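Local coordinates for protein pleckstrin homology domain-containing family A member 8 (Homo sapiens, PDB 5KDI) that binds simple glycosphingolipids such as galactosylceramide through its GLTP-fold domain and probably transfers them between membranes, at residues L107-T112 / Y185-E190. The protein carries 2 engineered substitutions. Where two conformers were deposited one is given. Residues are numbered along the deposited sequence.
Sequences LKGFLT and YLPAME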
ATOM      1  N   LEU A 107       1.212   4.304  -3.610  1.00 15.77           N
ATOM      2  CA  LEU A 107      -0.029   4.774  -3.028  1.00 19.76           C
ATOM      3  C   LEU A 107       0.182   6.093  -2.232  1.00 17.68           C
ATOM      4  O   LEU A 107      -0.595   7.035  -2.347  1.00 18.68           O
ATOM      5  CB  LEU A 107      -0.582   3.651  -2.089  1.00 17.90           C
ATOM      6  CG  LEU A 107      -1.824   4.067  -1.300  1.00 16.95           C
ATOM      7  CD1 LEU A 107      -3.031   4.385  -2.228  1.00 19.54           C
ATOM      8  CD2 LEU A 107      -2.111   2.946  -0.313  1.00 19.05           C
ATOM      9  N   LYS A 108       1.237   6.122  -1.422  1.00 15.84           N
ATOM     10  CA  LYS A 108       1.567   7.292  -0.605  1.00 16.35           C
ATOM     11  C   LYS A 108       1.787   8.514  -1.539  1.00 17.32           C
ATOM     12  O   LYS A 108       1.280   9.606  -1.290  1.00 18.94           O
ATOM     13  CB  LYS A 108       2.751   7.048   0.304  1.00 16.66           C
ATOM     14  CG  LYS A 108       2.951   8.037   1.399  1.00 22.05           C
ATOM     15  CD  LYS A 108       4.048   7.740   2.351  1.00 26.11           C
ATOM     16  CE  LYS A 108       5.382   8.008   1.744  1.00 28.81           C
ATOM     17  NZ  LYS A 108       5.688   9.488   1.776  1.00 36.20           N
ATOM     18  N   GLY A 109       2.556   8.297  -2.635  1.00 17.91           N
ATOM     19  CA  GLY A 109       2.858   9.380  -3.569  1.00 21.41           C
ATOM     20  C   GLY A 109       1.587   9.913  -4.212  1.00 18.04           C
ATOM     21  O   GLY A 109       1.403  11.113  -4.350  1.00 20.80           O
ATOM     22  N   PHE A 110       0.731   9.007  -4.676  1.00 17.81           N
ATOM     23  CA  PHE A 110      -0.495   9.369  -5.334  1.00 16.37           C
ATOM     24  C   PHE A 110      -1.428  10.133  -4.360  1.00 17.59           C
ATOM     25  O   PHE A 110      -1.944  11.184  -4.693  1.00 19.77           O
ATOM     26  CB  PHE A 110      -1.193   8.079  -5.773  1.00 18.08           C
ATOM     27  CG  PHE A 110      -2.644   8.285  -6.173  1.00 17.20           C
ATOM     28  CD1 PHE A 110      -3.057   9.170  -7.222  1.00 19.95           C
ATOM     29  CD2 PHE A 110      -3.646   7.605  -5.504  1.00 20.14           C
ATOM     30  CE1 PHE A 110      -4.395   9.340  -7.517  1.00 22.64           C
ATOM     31  CE2 PHE A 110      -4.971   7.762  -5.811  1.00 23.33           C
ATOM     32  CZ  PHE A 110      -5.370   8.615  -6.823  1.00 22.52           C
ATOM     33  N   LEU A 111      -1.579   9.635  -3.144  1.00 18.65           N
ATOM     34  CA  LEU A 111      -2.483  10.273  -2.195  1.00 20.13           C
ATOM     35  C   LEU A 111      -1.945  11.608  -1.695  1.00 18.67           C
ATOM     36  O   LEU A 111      -2.722  12.515  -1.403  1.00 21.10           O
ATOM     37  CB  LEU A 111      -2.798   9.354  -1.025  1.00 16.01           C
ATOM     38  CG  LEU A 111      -3.635   8.125  -1.325  1.00 18.97           C
ATOM     39  CD1 LEU A 111      -3.732   7.252  -0.051  1.00 19.42           C
ATOM     40  CD2 LEU A 111      -5.040   8.497  -1.812  1.00 23.02           C
ATOM     41  N   THR A 112      -0.614  11.740  -1.647  1.00 20.37           N
ATOM     42  CA  THR A 112       0.007  13.051  -1.333  1.00 20.28           C
ATOM     43  C   THR A 112      -0.321  14.084  -2.392  1.00 22.20           C
ATOM     44  O   THR A 112      -0.661  15.195  -2.047  1.00 22.37           O
ATOM     45  CB  THR A 112       1.546  12.931  -1.109  1.00 19.74           C
ATOM     46  OG1 THR A 112       1.801  11.986  -0.052  1.00 22.50           O
ATOM     47  CG2 THR A 112       2.233  14.278  -0.862  1.00 25.60           C
ATOM     48  N   TYR A 185      -2.927   9.440   7.971  1.00 16.78           N
ATOM     49  CA  TYR A 185      -2.677   8.226   7.186  1.00 16.33           C
ATOM     50  C   TYR A 185      -1.299   8.219   6.524  1.00 16.77           C
ATOM     51  O   TYR A 185      -0.516   7.275   6.628  1.00 17.02           O
ATOM     52  CB  TYR A 185      -3.779   8.080   6.133  1.00 17.12           C
ATOM     53  CG  TYR A 185      -3.840   6.804   5.336  1.00 17.75           C
ATOM     54  CD1 TYR A 185      -4.553   5.691   5.790  1.00 18.60           C
ATOM     55  CD2 TYR A 185      -3.251   6.724   4.098  1.00 18.37           C
ATOM     56  CE1 TYR A 185      -4.689   4.558   4.987  1.00 17.18           C
ATOM     57  CE2 TYR A 185      -3.396   5.631   3.304  1.00 18.80           C
ATOM     58  CZ  TYR A 185      -4.077   4.547   3.755  1.00 19.11           C
ATOM     59  OH  TYR A 185      -4.220   3.481   2.886  1.00 21.55           O
ATOM     60  N   LEU A 186      -0.976   9.329   5.882  1.00 16.18           N
ATOM     61  CA  LEU A 186       0.260   9.426   5.111  1.00 16.62           C
ATOM     62  C   LEU A 186       1.543   9.432   5.950  1.00 15.39           C
ATOM     63  O   LEU A 186       2.419   8.644   5.689  1.00 16.47           O
ATOM     64  CB  LEU A 186       0.178  10.538   4.100  1.00 16.12           C
ATOM     65  CG  LEU A 186      -0.957  10.449   3.077  1.00 18.17           C
ATOM     66  CD1 LEU A 186      -1.033  11.748   2.301  1.00 22.08           C
ATOM     67  CD2 LEU A 186      -0.847   9.247   2.132  1.00 19.45           C
ATOM     68  N   PRO A 187       1.654  10.278   6.998  1.00 15.52           N
ATOM     69  CA  PRO A 187       2.886  10.219   7.795  1.00 16.06           C
ATOM     70  C   PRO A 187       3.020   8.922   8.542  1.00 15.75           C
ATOM     71  O   PRO A 187       4.149   8.441   8.794  1.00 16.90           O
ATOM     72  CB  PRO A 187       2.784  11.386   8.722  1.00 16.72           C
ATOM     73  CG  PRO A 187       1.407  11.775   8.735  1.00 21.88           C
ATOM     74  CD  PRO A 187       0.793  11.407   7.406  1.00 18.91           C
ATOM     75  N   ALA A 188       1.897   8.311   8.935  1.00 16.39           N
ATOM     76  CA  ALA A 188       1.978   6.995   9.607  1.00 16.57           C
ATOM     77  C   ALA A 188       2.532   5.964   8.636  1.00 16.78           C
ATOM     78  O   ALA A 188       3.419   5.207   8.990  1.00 16.10           O
ATOM     79  CB  ALA A 188       0.585   6.547  10.117  1.00 18.13           C
ATOM     80  N   MET A 189       2.032   5.953   7.412  1.00 15.89           N
ATOM     81  CA  MET A 189       2.542   5.056   6.385  1.00 15.74           C
ATOM     82  C   MET A 189       4.033   5.303   6.130  1.00 15.79           C
ATOM     83  O   MET A 189       4.859   4.371   6.067  1.00 18.77           O
ATOM     84  CB  MET A 189       1.737   5.124   5.084  0.60 15.24           C
ATOM     85  CG  MET A 189       1.967   3.890   4.260  0.60 15.13           C
ATOM     86  SD  MET A 189       1.599   4.196   2.518  0.60 18.20           S
ATOM     87  CE  MET A 189       0.043   5.028   2.605  0.60 12.95           C
ATOM     88  N   GLU A 190       4.392   6.587   5.996  1.00 17.55           N
ATOM     89  CA  GLU A 190       5.811   6.974   5.753  1.00 18.81           C
ATOM     90  C   GLU A 190       6.697   6.380   6.857  1.00 17.06           C
ATOM     91  O   GLU A 190       7.810   5.914   6.584  1.00 18.11           O
ATOM     92  CB  GLU A 190       5.941   8.484   5.710  0.60 20.06           C
ATOM     93  CG  GLU A 190       7.285   9.096   5.351  0.60 24.44           C
ATOM     94  CD  GLU A 190       7.310  10.660   5.333  0.60 40.63           C
ATOM     95  OE1 GLU A 190       6.316  11.325   5.720  0.60 42.14           O
ATOM     96  OE2 GLU A 190       8.350  11.255   4.945  0.60 44.07           O
TER
HETATM   97  O   HOH W   1       4.517  11.013   3.796  1.00 52.26           O
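Two helical turns pack nearly antiparallel here, one from helix 93-115 and one from helix 172-202. Their local axes pass 10.3 Å apart at 155°. No direct hydrogen bond joins them, so side-chain packing carries most of the contact.

Tyr185 comes first and points toward 107-112. Its ring carbon CE2 lies 3.7 Å from CD1 of Leu111, and its OH is 3.9 Å from CD2 of Leu107. The same ring meets Phe4 and Phe11 edge-to-face, which ties the N-terminal region to this helix pair.

Leu186 is the central apolar residue. Its CD2 sits 3.7 Å from CB of Leu111, and its CD1 is 3.7 Å from OG1 of Thr112. That hydroxyl donates back to its own helix, with OG1 of Thr112 2.7 Å from O of Lys108. The aliphatic part of Lys108 also lies over this turn, with its CD 3.8 Å from O of Leu186.

The next contact is one turn on from Tyr185, at Met189. Its SD is 3.8 Å from CB of Lys108, and its CE reaches to 4.2 Å from CD2 of Leu107.

Glu190 closes the segment at the exposed edge. Its OE1 is 4.4 Å from NZ of Lys108, too far for a salt bridge. A water bridges them: NZ of Lys108 donates to it at 2.8 Å, and it donates weakly to OE1 of Glu190 at 2.7 Å.

Leu107 also touches the bound glycolipid, so this packing backs part of the lipid pocket. The contact belongs to the all-helical GLTP fold, a two-layer helical sandwich that encloses the lipid's hydrocarbon chains.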